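Local coordinates for protein oxidoreductase (Ralstonia eutropha, PDB 3HJ9) that binds flavin mononucleotide and is probably an FMN-dependent oxidoreductase of the nitroreductase family, at residues Tyr105-Pro109 and Val110-Leu114; Tyr172-Cys175 and Ala176-Gly179. All coordinates share one frame; numbering follows the deposited sequence.

Contact 1: Tyr105-Pro109 and Val110-Leu114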
loop_
_atom_site.group_PDB
_atom_site.type_symbol
_atom_site.label_atom_id
_atom_site.label_comp_id
_atom_site.label_asym_id
_atom_site.label_seq_id
_atom_site.Cartn_x
_atom_site.Cartn_y
_atom_site.Cartn_z
ATOM N N TYR A 105 -22.184 -0.207 2.098
ATOM C CA TYR A 105 -22.185 -0.443 0.659
ATOM C C TYR A 105 -20.933 -1.126 0.174
ATOM O O TYR A 105 -19.899 -0.979 0.796
ATOM C CB TYR A 105 -22.311 0.895 -0.094
ATOM C CG TYR A 105 -23.665 1.530 0.054
ATOM C CD1 TYR A 105 -23.993 2.255 1.202
ATOM C CD2 TYR A 105 -24.638 1.377 -0.931
ATOM C CE1 TYR A 105 -25.287 2.826 1.362
ATOM C CE2 TYR A 105 -25.919 1.952 -0.790
ATOM C CZ TYR A 105 -26.235 2.666 0.337
ATOM O OH TYR A 105 -27.490 3.196 0.446
ATOM N N ARG A 106 -21.046 -1.856 -0.941
ATOM C CA ARG A 106 -19.901 -2.426 -1.635
ATOM C C ARG A 106 -19.699 -1.576 -2.900
ATOM O O ARG A 106 -20.644 -1.337 -3.669
ATOM C CB ARG A 106 -20.092 -3.892 -2.028
ATOM C CG ARG A 106 -18.799 -4.545 -2.548
ATOM C CD ARG A 106 -18.985 -5.999 -2.847
ATOM N NE ARG A 106 -19.961 -6.197 -3.912
ATOM C CZ ARG A 106 -20.546 -7.361 -4.231
ATOM N NH1 ARG A 106 -20.261 -8.503 -3.590
ATOM N NH2 ARG A 106 -21.434 -7.388 -5.230
ATOM N N TYR A 107 -18.460 -1.127 -3.093
ATOM C CA TYR A 107 -18.074 -0.386 -4.279
ATOM C C TYR A 107 -17.858 -1.364 -5.430
ATOM O O TYR A 107 -17.098 -2.307 -5.296
ATOM C CB TYR A 107 -16.801 0.417 -4.028
ATOM C CG TYR A 107 -16.293 1.112 -5.251
ATOM C CD1 TYR A 107 -17.024 2.139 -5.844
ATOM C CD2 TYR A 107 -15.054 0.774 -5.818
ATOM C CE1 TYR A 107 -16.541 2.806 -7.002
ATOM C CE2 TYR A 107 -14.563 1.453 -6.954
ATOM C CZ TYR A 107 -15.318 2.456 -7.543
ATOM O OH TYR A 107 -14.852 3.101 -8.658
ATOM N N ASP A 108 -18.529 -1.112 -6.549
ATOM C CA ASP A 108 -18.409 -1.889 -7.773
ATOM C C ASP A 108 -17.539 -1.026 -8.714
ATOM O O ASP A 108 -18.031 -0.034 -9.253
ATOM C CB ASP A 108 -19.799 -2.138 -8.358
ATOM C CG ASP A 108 -19.777 -2.863 -9.673
ATOM O OD1 ASP A 108 -18.719 -3.207 -10.232
ATOM O OD2 ASP A 108 -20.881 -3.077 -10.181
ATOM N N PRO A 109 -16.268 -1.418 -8.941
ATOM C CA PRO A 109 -15.402 -0.607 -9.836
ATOM C C PRO A 109 -15.783 -0.541 -11.297
ATOM O O PRO A 109 -15.659 0.519 -11.881
ATOM C CB PRO A 109 -14.052 -1.292 -9.709
ATOM C CG PRO A 109 -14.091 -1.938 -8.387
ATOM C CD PRO A 109 -15.471 -2.475 -8.292
ATOM N N VAL A 110 -16.259 -1.649 -11.867
ATOM C CA VAL A 110 -16.605 -1.715 -13.282
ATOM C C VAL A 110 -17.746 -0.740 -13.642
ATOM O O VAL A 110 -17.713 -0.156 -14.717
ATOM C CB VAL A 110 -16.910 -3.190 -13.726
ATOM C CG1 VAL A 110 -17.482 -3.248 -15.154
ATOM C CG2 VAL A 110 -15.643 -4.059 -13.556
ATOM N N HIS A 111 -18.709 -0.563 -12.725
ATOM C CA HIS A 111 -19.850 0.336 -12.915
ATOM C C HIS A 111 -19.785 1.617 -12.093
ATOM O O HIS A 111 -20.690 2.446 -12.200
ATOM C CB HIS A 111 -21.165 -0.409 -12.631
ATOM C CG HIS A 111 -21.369 -1.603 -13.505
ATOM N ND1 HIS A 111 -21.825 -1.499 -14.799
ATOM C CD2 HIS A 111 -21.136 -2.918 -13.289
ATOM C CE1 HIS A 111 -21.884 -2.701 -15.338
ATOM N NE2 HIS A 111 -21.474 -3.580 -14.438
ATOM N N HIS A 112 -18.726 1.781 -11.302
ATOM C CA HIS A 112 -18.464 2.937 -10.476
ATOM C C HIS A 112 -19.715 3.359 -9.709
ATOM O O HIS A 112 -20.247 4.433 -9.903
ATOM C CB HIS A 112 -17.856 4.075 -11.307
ATOM C CG HIS A 112 -17.346 5.223 -10.492
ATOM N ND1 HIS A 112 -16.409 5.067 -9.494
ATOM C CD2 HIS A 112 -17.617 6.551 -10.550
ATOM C CE1 HIS A 112 -16.152 6.239 -8.947
ATOM N NE2 HIS A 112 -16.873 7.154 -9.568
ATOM N N CYS A 113 -20.219 2.433 -8.910
ATOM C CA CYS A 113 -21.359 2.699 -8.067
ATOM C C CYS A 113 -21.240 1.900 -6.778
ATOM O O CYS A 113 -20.406 0.993 -6.683
ATOM C CB CYS A 113 -22.643 2.348 -8.808
ATOM S SG CYS A 113 -22.738 0.628 -9.146
ATOM N N LEU A 114 -22.123 2.235 -5.844
ATOM C CA LEU A 114 -22.246 1.601 -4.523
ATOM C C LEU A 114 -23.542 0.755 -4.473
ATOM O O LEU A 114 -24.595 1.224 -4.838
ATOM C CB LEU A 114 -22.269 2.690 -3.446
ATOM C CG LEU A 114 -21.000 3.543 -3.225
ATOM C CD1 LEU A 114 -21.289 4.733 -2.278
ATOM C CD2 LEU A 114 -19.937 2.651 -2.697
#
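Tyr107 and His112 meet through their polar edges: the phenol OH lies in the plane of the imidazole and hydrogen-bonds ND1 at 2.6 Å, either atom being a possible donor. The two rings touch rim to rim, neither over the other's face, with planes at 88°. Tyr107 has CG anti to its backbone N (chi1 175°), which sends the long ring along the hairpin toward the turn. NE2 of His112 bonds Ser66 OG, so both imidazole nitrogens are engaged and the ring's rotation is fixed.

Among the backbone bonds, Asp108 N donates to Cys113 O at 2.8 Å, almost straight at 174°. The return bond from Cys113 N to Asp108 O is weak at 3.3 Å; that from His112 N to Pro109 O is likewise weak and longer. Where Tyr107 and Leu114 form a non-hydrogen-bonded pair, Leu114 CA makes a CA-H...O contact with Arg106 O at 3.5 Å.

The Asp108 carboxylate reaches round the turn. OD1 receives a weak bond from Val110 N at 3.3 Å, while OD2 lies at the edge of the His111 ring, 3.1 Å from CD2; its negative charge might modestly favour a protonated imidazole, though OD2 meets a carbon and not a ring nitrogen. Aspartate suits the start of such a turn because its short side chain can accept from a backbone N-H, and Pro109 suits the bend with its fixed phi.

Apolar contacts lie farther along the strands. Leu114 CB rests 3.7 Å from Tyr105 CD2, and Leu114 CD2 packs 4.1 Å from Tyr107 CB; Leu69 of helix 62-73 touches both Tyr107 and Leu114.

His112, with phi and psi both positive, and Cys113 both face Asp108: a G1 beta bulge closing the antiparallel hairpin of strands 103-108 and 113-116.

Contact 2: Tyr172-Cys175 and Ala176-Gly179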
loop_
_atom_site.group_PDB
_atom_site.type_symbol
_atom_site.label_atom_id
_atom_site.label_comp_id
_atom_site.label_asym_id
_atom_site.label_seq_id
_atom_site.Cartn_x
_atom_site.Cartn_y
_atom_site.Cartn_z
ATOM N N TYR A 172 -5.192 7.481 1.093
ATOM C CA TYR A 172 -4.395 8.466 1.865
ATOM C C TYR A 172 -3.934 9.660 1.048
ATOM O O TYR A 172 -4.107 10.809 1.460
ATOM C CB TYR A 172 -3.142 7.831 2.464
ATOM C CG TYR A 172 -3.202 7.345 3.882
ATOM C CD1 TYR A 172 -3.319 8.242 4.944
ATOM C CD2 TYR A 172 -3.017 5.985 4.184
ATOM C CE1 TYR A 172 -3.295 7.771 6.309
ATOM C CE2 TYR A 172 -2.976 5.531 5.520
ATOM C CZ TYR A 172 -3.115 6.400 6.559
ATOM O OH TYR A 172 -3.059 5.897 7.838
ATOM N N LEU A 173 -3.334 9.353 -0.102
ATOM C CA LEU A 173 -2.819 10.348 -1.038
ATOM C C LEU A 173 -3.958 11.211 -1.604
ATOM O O LEU A 173 -3.825 12.454 -1.662
ATOM C CB LEU A 173 -1.959 9.697 -2.155
ATOM C CG LEU A 173 -0.635 9.062 -1.670
ATOM C CD1 LEU A 173 0.042 8.220 -2.758
ATOM C CD2 LEU A 173 0.342 10.112 -1.081
ATOM N N TYR A 174 -5.087 10.575 -1.949
ATOM C CA TYR A 174 -6.274 11.334 -2.380
ATOM C C TYR A 174 -6.716 12.292 -1.250
ATOM O O TYR A 174 -6.929 13.489 -1.497
ATOM C CB TYR A 174 -7.431 10.442 -2.881
ATOM C CG TYR A 174 -8.586 11.298 -3.219
ATOM C CD1 TYR A 174 -8.636 11.991 -4.433
ATOM C CD2 TYR A 174 -9.581 11.546 -2.270
ATOM C CE1 TYR A 174 -9.694 12.878 -4.705
ATOM C CE2 TYR A 174 -10.636 12.434 -2.534
ATOM C CZ TYR A 174 -10.694 13.077 -3.746
ATOM O OH TYR A 174 -11.731 13.954 -3.961
ATOM N N CYS A 175 -6.783 11.787 -0.023
ATOM C CA CYS A 175 -7.196 12.619 1.114
ATOM C C CYS A 175 -6.302 13.846 1.283
ATOM O O CYS A 175 -6.814 14.973 1.475
ATOM C CB CYS A 175 -7.302 11.799 2.397
ATOM S SG CYS A 175 -8.720 10.694 2.304
ATOM N N ALA A 176 -4.994 13.632 1.122
ATOM C CA ALA A 176 -3.996 14.705 1.184
ATOM C C ALA A 176 -4.226 15.712 0.057
ATOM O O ALA A 176 -4.165 16.910 0.305
ATOM C CB ALA A 176 -2.557 14.149 1.136
ATOM N N SER A 177 -4.486 15.229 -1.168
ATOM C CA SER A 177 -4.776 16.140 -2.303
ATOM C C SER A 177 -6.034 16.982 -2.096
ATOM O O SER A 177 -6.067 18.094 -2.542
ATOM C CB SER A 177 -4.969 15.391 -3.630
ATOM O OG SER A 177 -6.241 14.731 -3.691
ATOM N N ALA A 178 -7.063 16.414 -1.461
ATOM C CA ALA A 178 -8.391 17.048 -1.265
ATOM C C ALA A 178 -8.648 17.707 0.103
ATOM O O ALA A 178 -9.790 18.123 0.381
ATOM C CB ALA A 178 -9.483 16.004 -1.524
ATOM N N GLY A 179 -7.633 17.786 0.960
ATOM C CA GLY A 179 -7.799 18.399 2.279
ATOM C C GLY A 179 -8.612 17.586 3.279
ATOM O O GLY A 179 -9.259 18.158 4.159
#
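This is a local contact across the last turn of helix 156-177, where the long helix ends and the chain moves on toward strand 181-185. Tyr174 is central to it, through both its carbonyl and its ring. Its O accepts two bonds: Ala178 N at 2.9 Å, nearly in line with the C=O, and Ser177 OG at 2.6 Å, in the carbonyl plane on a lone pair. The hydroxyl can fold back to this oxygen because chi1 of Ser177 is 75°, placing OG between its own N and carbonyl carbon. Serine suits the place because its short hydroxyl can donate to a carbonyl of the preceding turn.

Just before it, Ala176 N to Tyr172 O (3.0 Å) and Ser177 N to Leu173 O (2.9 Å) keep the ordinary i to i+4 pattern. Ala178 N also makes a weak bond to Cys175 O at 3.3 Å, an i to i+3 link where the helix runs out. Ala178 then leaves helical angles, and Gly179 takes a positive phi of 72°, a value glycine adopts readily.

The Tyr174 ring leans along the end of the helix, with CZ 3.9 Å from the Ala178 methyl and CD1 3.7 Å from Ser177 OG. Alanine is small enough to fit beside the ring, whose OH bonds Glu67.

Around this turn, Tyr174 and Ala178 pack on helix 62-73, Leu173 and Ala176 on helix 42-48, and Cys175 on strand 203-212. Tyr172 OH hydrogen-bonds Ser51 OG of the FMN site and Val184 N, while Leu173 meets Leu173 of the second subunit, so the helix end lies between sheet, neighbouring helices and dimer partner.

Contacts 1 and 2 are both local, each made within one continuous piece of chain, and both are partly buried. Their nearest atoms are about 10 Å apart, with no touch between them. Contact 1 closes a hairpin of the antiparallel sheet that no other chain of the assembly touches here, and its most exposed residues, Val110 and His111, lie in the turn; contact 2 ends a long helix at the subunit interface, with Tyr172 near the flavin. Helix 62-73 is common to both, touched by Tyr107, His112 and Leu114 in one and by Tyr174 and Ala178 in the other. A tyrosine-histidine bond and a carboxylate mark the hairpin, whereas a serine hydroxyl, small residues and main-chain bonds finish the helix.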